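Local coordinates for protein ornithine cyclodeaminase (Methanocaldococcus jannaschii, PDB 3MGJ) that probably converts ornithine to proline with release of ammonia, using NAD as cofactor, this chain being the N-terminal domain of the longer enzyme, at residues E5-G10 / P46-I51; P19-K24 / N66-L71. One frame throughout, in Å; residues are numbered along the deposited sequence.

Contact 1: E5-G10 / P46-I51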
loop_
_atom_site.group_PDB
_atom_site.type_symbol
_atom_site.label_atom_id
_atom_site.label_comp_id
_atom_site.label_asym_id
_atom_site.label_seq_id
_atom_site.Cartn_x
_atom_site.Cartn_y
_atom_site.Cartn_z
ATOM N N GLU A 5 15.492 5.744 5.607
ATOM C CA GLU A 5 14.097 5.354 5.569
ATOM C C GLU A 5 13.242 6.583 5.335
ATOM O O GLU A 5 13.466 7.621 5.945
ATOM C CB GLU A 5 13.735 4.710 6.895
ATOM C CG GLU A 5 12.513 3.838 6.854
ATOM C CD GLU A 5 12.130 3.313 8.236
ATOM O OE1 GLU A 5 12.938 3.492 9.183
ATOM O OE2 GLU A 5 11.026 2.723 8.373
ATOM N N ILE A 6 12.274 6.489 4.432
ATOM C CA ILE A 6 11.369 7.610 4.200
ATOM C C ILE A 6 9.944 7.193 4.459
ATOM O O ILE A 6 9.664 6.022 4.610
ATOM C CB ILE A 6 11.472 8.184 2.762
ATOM C CG1 ILE A 6 10.862 7.218 1.756
ATOM C CG2 ILE A 6 12.903 8.473 2.426
ATOM C CD1 ILE A 6 10.365 7.874 0.529
ATOM N N GLU A 7 9.037 8.152 4.503
ATOM C CA GLU A 7 7.635 7.833 4.684
ATOM C C GLU A 7 6.774 8.683 3.783
ATOM O O GLU A 7 6.963 9.876 3.703
ATOM C CB GLU A 7 7.263 8.046 6.130
ATOM C CG GLU A 7 5.833 7.869 6.457
ATOM C CD GLU A 7 5.646 7.946 7.949
ATOM O OE1 GLU A 7 6.061 6.984 8.622
ATOM O OE2 GLU A 7 5.136 8.974 8.461
ATOM N N LEU A 8 5.868 8.055 3.049
ATOM C CA LEU A 8 4.872 8.810 2.304
ATOM C C LEU A 8 3.649 8.876 3.163
ATOM O O LEU A 8 3.391 7.978 3.942
ATOM C CB LEU A 8 4.516 8.149 0.976
ATOM C CG LEU A 8 5.538 8.209 -0.151
ATOM C CD1 LEU A 8 6.321 9.486 -0.029
ATOM C CD2 LEU A 8 6.459 7.036 -0.072
ATOM N N ARG A 9 2.884 9.940 3.017
ATOM C CA ARG A 9 1.695 10.118 3.830
ATOM C C ARG A 9 0.599 10.735 2.973
ATOM O O ARG A 9 0.856 11.597 2.133
ATOM C CB ARG A 9 2.035 11.009 5.013
ATOM C CG ARG A 9 1.020 11.070 6.101
ATOM C CD ARG A 9 1.358 12.214 7.045
ATOM N NE ARG A 9 0.434 12.313 8.178
ATOM C CZ ARG A 9 -0.735 12.957 8.164
ATOM N NH1 ARG A 9 -1.172 13.570 7.063
ATOM N NH2 ARG A 9 -1.477 12.981 9.267
ATOM N N GLY A 10 -0.626 10.259 3.160
ATOM C CA GLY A 10 -1.764 10.801 2.445
ATOM C C GLY A 10 -2.570 9.782 1.670
ATOM O O GLY A 10 -3.079 8.811 2.226
ATOM N N PRO A 46 -5.764 9.560 6.035
ATOM C CA PRO A 46 -4.512 9.331 5.318
ATOM C C PRO A 46 -3.930 7.962 5.596
ATOM O O PRO A 46 -4.003 7.472 6.712
ATOM C CB PRO A 46 -3.574 10.409 5.910
ATOM C CG PRO A 46 -4.469 11.310 6.744
ATOM C CD PRO A 46 -5.561 10.425 7.206
ATOM N N SER A 47 -3.337 7.357 4.586
ATOM C CA SER A 47 -2.556 6.148 4.816
ATOM C C SER A 47 -1.094 6.540 4.906
ATOM O O SER A 47 -0.734 7.681 4.658
ATOM C CB SER A 47 -2.753 5.150 3.676
ATOM O OG SER A 47 -4.122 5.057 3.315
ATOM N N TYR A 48 -0.238 5.607 5.272
ATOM C CA TYR A 48 1.178 5.903 5.203
ATOM C C TYR A 48 1.985 4.691 4.785
ATOM O O TYR A 48 1.591 3.560 5.015
ATOM C CB TYR A 48 1.700 6.546 6.503
ATOM C CG TYR A 48 1.843 5.626 7.688
ATOM C CD1 TYR A 48 2.856 4.670 7.737
ATOM C CD2 TYR A 48 0.995 5.734 8.783
ATOM C CE1 TYR A 48 3.003 3.827 8.830
ATOM C CE2 TYR A 48 1.139 4.889 9.896
ATOM C CZ TYR A 48 2.142 3.939 9.902
ATOM O OH TYR A 48 2.295 3.102 10.981
ATOM N N ALA A 49 3.098 4.940 4.123
ATOM C CA ALA A 49 4.003 3.884 3.744
ATOM C C ALA A 49 5.408 4.237 4.215
ATOM O O ALA A 49 5.847 5.366 4.068
ATOM C CB ALA A 49 3.974 3.717 2.251
ATOM N N LYS A 50 6.101 3.278 4.810
ATOM C CA LYS A 50 7.524 3.434 5.062
ATOM C C LYS A 50 8.323 2.618 4.045
ATOM O O LYS A 50 8.092 1.440 3.852
ATOM C CB LYS A 50 7.893 3.007 6.474
ATOM C CG LYS A 50 7.304 3.830 7.560
ATOM C CD LYS A 50 7.883 3.386 8.879
ATOM C CE LYS A 50 7.460 4.303 10.014
ATOM N NZ LYS A 50 6.382 3.733 10.853
ATOM N N ILE A 51 9.267 3.274 3.397
ATOM C CA ILE A 51 10.072 2.674 2.367
ATOM C C ILE A 51 11.514 2.948 2.710
ATOM O O ILE A 51 11.877 4.080 3.015
ATOM C CB ILE A 51 9.797 3.341 1.025
ATOM C CG1 ILE A 51 8.338 3.141 0.636
ATOM C CG2 ILE A 51 10.750 2.837 -0.028
ATOM C CD1 ILE A 51 7.838 4.155 -0.333
#
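Ile6, Leu8 and Gly10 pair with Ile51, Ala49 and Ser47 through six backbone hydrogen bonds, joining the two central antiparallel strands of a ferredoxin-like sheet. The shortest include Ile6 N to Ile51 O, at 2.8 Å. Between these pairs lie Glu7-Lys50 and Arg9-Tyr48, non-hydrogen-bonded, their four side chains sharing one face. There Lys50 and Glu7 run side by side: Glu7 CG lies anti to the backbone N (chi1 175°) with the chain extended beyond it, and OE1 ends 3.3 Å from Lys50 CE, although its ion pair with Lys50 NZ is long, 4.0 Å. The stronger mate of the ammonium is Glu36 on strand 31-38. Replacing Lys50 by an alanine would probably leave Glu7 and Glu36 without their shared positive charge. The face of Ile6, Leu8, Ala49 and Ile51 is largely apolar, as suits a side turned to the helices: Ile6 CG1 packs 4.1 Å from Ile51 CB, and Leu8 CD2 meets Ile51 CD1, the side chains crossing at a slant. At Gly10 (phi 125°) a CB would collide with the preceding carbonyl, so glycine fits. Beside it, Pro46 CB lies 4.1 Å above the Arg9 guanidinium plane, offset toward its rim.

Contact 2: P19-K24 / N66-L71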
loop_
_atom_site.group_PDB
_atom_site.type_symbol
_atom_site.label_atom_id
_atom_site.label_comp_id
_atom_site.label_asym_id
_atom_site.label_seq_id
_atom_site.Cartn_x
_atom_site.Cartn_y
_atom_site.Cartn_z
ATOM N N PRO A 19 4.442 3.840 -7.766
ATOM C CA PRO A 19 5.202 3.378 -8.928
ATOM C C PRO A 19 6.155 4.452 -9.395
ATOM O O PRO A 19 7.163 4.153 -10.033
ATOM C CB PRO A 19 4.122 3.163 -9.980
ATOM C CG PRO A 19 2.864 2.974 -9.205
ATOM C CD PRO A 19 2.994 3.854 -8.028
ATOM N N LYS A 20 5.828 5.698 -9.092
ATOM C CA LYS A 20 6.689 6.798 -9.454
ATOM C C LYS A 20 7.903 6.831 -8.532
ATOM O O LYS A 20 9.037 6.862 -9.003
ATOM C CB LYS A 20 5.919 8.112 -9.395
ATOM C CG LYS A 20 5.252 8.505 -10.704
ATOM C CD LYS A 20 4.395 9.743 -10.510
ATOM C CE LYS A 20 3.579 10.069 -11.747
ATOM N NZ LYS A 20 2.395 10.916 -11.419
ATOM N N VAL A 21 7.678 6.811 -7.223
ATOM C CA VAL A 21 8.790 6.717 -6.294
ATOM C C VAL A 21 9.728 5.563 -6.650
ATOM O O VAL A 21 10.931 5.757 -6.783
ATOM C CB VAL A 21 8.308 6.577 -4.847
ATOM C CG1 VAL A 21 9.399 6.029 -3.977
ATOM C CG2 VAL A 21 7.885 7.908 -4.333
ATOM N N PHE A 22 9.168 4.369 -6.806
ATOM C CA PHE A 22 9.937 3.184 -7.148
ATOM C C PHE A 22 10.743 3.371 -8.421
ATOM O O PHE A 22 11.922 3.022 -8.506
ATOM C CB PHE A 22 8.987 2.008 -7.356
ATOM C CG PHE A 22 8.203 1.647 -6.137
ATOM C CD1 PHE A 22 8.596 2.099 -4.888
ATOM C CD2 PHE A 22 7.084 0.847 -6.230
ATOM C CE1 PHE A 22 7.883 1.762 -3.761
ATOM C CE2 PHE A 22 6.368 0.508 -5.106
ATOM C CZ PHE A 22 6.766 0.965 -3.869
ATOM N N ASP A 23 10.079 3.908 -9.429
ATOM C CA ASP A 23 10.709 4.117 -10.715
ATOM C C ASP A 23 11.895 5.037 -10.607
ATOM O O ASP A 23 12.927 4.795 -11.219
ATOM C CB ASP A 23 9.698 4.674 -11.712
ATOM C CG ASP A 23 8.972 3.579 -12.471
ATOM O OD1 ASP A 23 9.485 2.434 -12.490
ATOM O OD2 ASP A 23 7.906 3.871 -13.060
ATOM N N LYS A 24 11.740 6.093 -9.822
ATOM C CA LYS A 24 12.782 7.086 -9.700
ATOM C C LYS A 24 14.000 6.508 -9.002
ATOM O O LYS A 24 15.103 6.576 -9.529
ATOM C CB LYS A 24 12.266 8.327 -8.986
ATOM C CG LYS A 24 13.092 9.567 -9.274
ATOM C CD LYS A 24 12.966 10.062 -10.716
ATOM C CE LYS A 24 14.259 10.681 -11.205
ATOM N NZ LYS A 24 14.035 11.808 -12.159
ATOM N N ASN A 66 16.489 13.554 -2.236
ATOM C CA ASN A 66 16.112 14.910 -2.629
ATOM C C ASN A 66 15.152 14.981 -3.822
ATOM O O ASN A 66 14.209 15.769 -3.822
ATOM C CB ASN A 66 17.344 15.786 -2.839
ATOM C CG ASN A 66 18.056 16.113 -1.518
ATOM O OD1 ASN A 66 19.195 16.589 -1.505
ATOM N ND2 ASN A 66 17.382 15.842 -0.397
ATOM N N GLU A 67 15.386 14.148 -4.825
ATOM C CA GLU A 67 14.410 13.926 -5.878
ATOM C C GLU A 67 13.047 13.471 -5.344
ATOM O O GLU A 67 11.996 13.927 -5.816
ATOM C CB GLU A 67 14.934 12.855 -6.811
ATOM C CG GLU A 67 16.013 13.344 -7.728
ATOM C CD GLU A 67 15.440 14.172 -8.838
ATOM O OE1 GLU A 67 14.266 13.933 -9.199
ATOM O OE2 GLU A 67 16.154 15.061 -9.339
ATOM N N LEU A 68 13.071 12.553 -4.381
ATOM C CA LEU A 68 11.850 12.033 -3.783
ATOM C C LEU A 68 11.185 13.113 -2.956
ATOM O O LEU A 68 9.963 13.141 -2.814
ATOM C CB LEU A 68 12.161 10.828 -2.897
ATOM C CG LEU A 68 12.088 9.404 -3.435
ATOM C CD1 LEU A 68 12.271 9.329 -4.938
ATOM C CD2 LEU A 68 13.126 8.600 -2.722
ATOM N N ARG A 69 12.002 14.000 -2.397
ATOM C CA ARG A 69 11.485 15.100 -1.606
ATOM C C ARG A 69 10.755 16.118 -2.493
ATOM O O ARG A 69 9.770 16.727 -2.070
ATOM C CB ARG A 69 12.612 15.754 -0.816
ATOM C CG ARG A 69 12.192 16.940 0.029
ATOM C CD ARG A 69 13.382 17.867 0.247
ATOM N NE ARG A 69 13.967 18.277 -1.027
ATOM C CZ ARG A 69 15.168 18.832 -1.174
ATOM N NH1 ARG A 69 15.944 19.062 -0.118
ATOM N NH2 ARG A 69 15.592 19.155 -2.392
ATOM N N ASP A 70 11.226 16.275 -3.730
ATOM C CA ASP A 70 10.627 17.226 -4.670
ATOM C C ASP A 70 9.356 16.691 -5.289
ATOM O O ASP A 70 8.452 17.450 -5.632
ATOM C CB ASP A 70 11.609 17.594 -5.774
ATOM C CG ASP A 70 12.726 18.495 -5.284
ATOM O OD1 ASP A 70 12.579 19.040 -4.160
ATOM O OD2 ASP A 70 13.742 18.655 -6.020
ATOM N N LEU A 71 9.310 15.377 -5.448
ATOM C CA LEU A 71 8.112 14.666 -5.883
ATOM C C LEU A 71 6.946 14.912 -4.935
ATOM O O LEU A 71 5.825 15.160 -5.370
ATOM C CB LEU A 71 8.403 13.177 -5.880
ATOM C CG LEU A 71 7.829 12.263 -6.941
ATOM C CD1 LEU A 71 7.648 10.922 -6.293
ATOM C CD2 LEU A 71 6.529 12.783 -7.500
#
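The two helices on one face of the domain's sheet meet here, with Val21 and Lys24 of 19-24 meeting Glu67, Leu68 and Leu71 of 66-71. Their short axes come within 10.5 Å and run nearly antiparallel, at 157°. No hydrogen bond crosses between them, so the join depends on aliphatic side chains and one ion pair. Val21 lies at the centre of the apolar contacts, its two methyls meeting different leucines. CG1, anti to the backbone N (chi1 161°), comes 4.3 Å from Leu68 CG. CG2 instead meets Leu71 CD1 at 3.6 Å, the two side chains passing each other at a slant. A branched valine suits this place because both branches find a leucine.

This is the helix pair of the βαββαβ ferredoxin-like fold, in which both helices cover the same side of the antiparallel sheet. Leu68 accordingly does double duty: its CD1 lies 4.2 Å from Lys24 CB, and its side chain also touches Ile25 and Glu80 of strand 78-83. Leu71 also touches Ile17 of helix 17-27. Phe22 turns away from helix 58-74 and stacks its ring with Tyr32.

Beyond the leucines the contact becomes polar. Lys24 offers its CB to Leu68 and its charged end to Glu67, a division that a long, flexible side chain makes possible. The Glu67 chain is bent at chi2 (-76°), which turns CD out of the extended line; OE1 lies 3.7 Å from Lys24 NZ, a long salt bridge. The same oxygen is 3.8 Å from Lys24 CE, so methylene and ammonium approach it together.

In the fold
From the N terminus, strand 2-10 leads into helix 17-27, and the chain continues through strand 31-38 before strand 47-55 returns beside the first strand, closing contact 1 across 35 intervening residues. Helix 58-74 follows and lies against helix 17-27, closing contact 2 over 41 residues. The two closures cross, because each pairs an element of the first βαβ half with its counterpart in the second; strand 78-83 then completes the sheet beside strand 2-10. Contact 1 thus joins the halves within the sheet, and contact 2 joins them in the helical layer. Their centres lie 13 Å apart, and the layers touch where Ile51 CD1 packs 4.2 Å from Phe22 CE1.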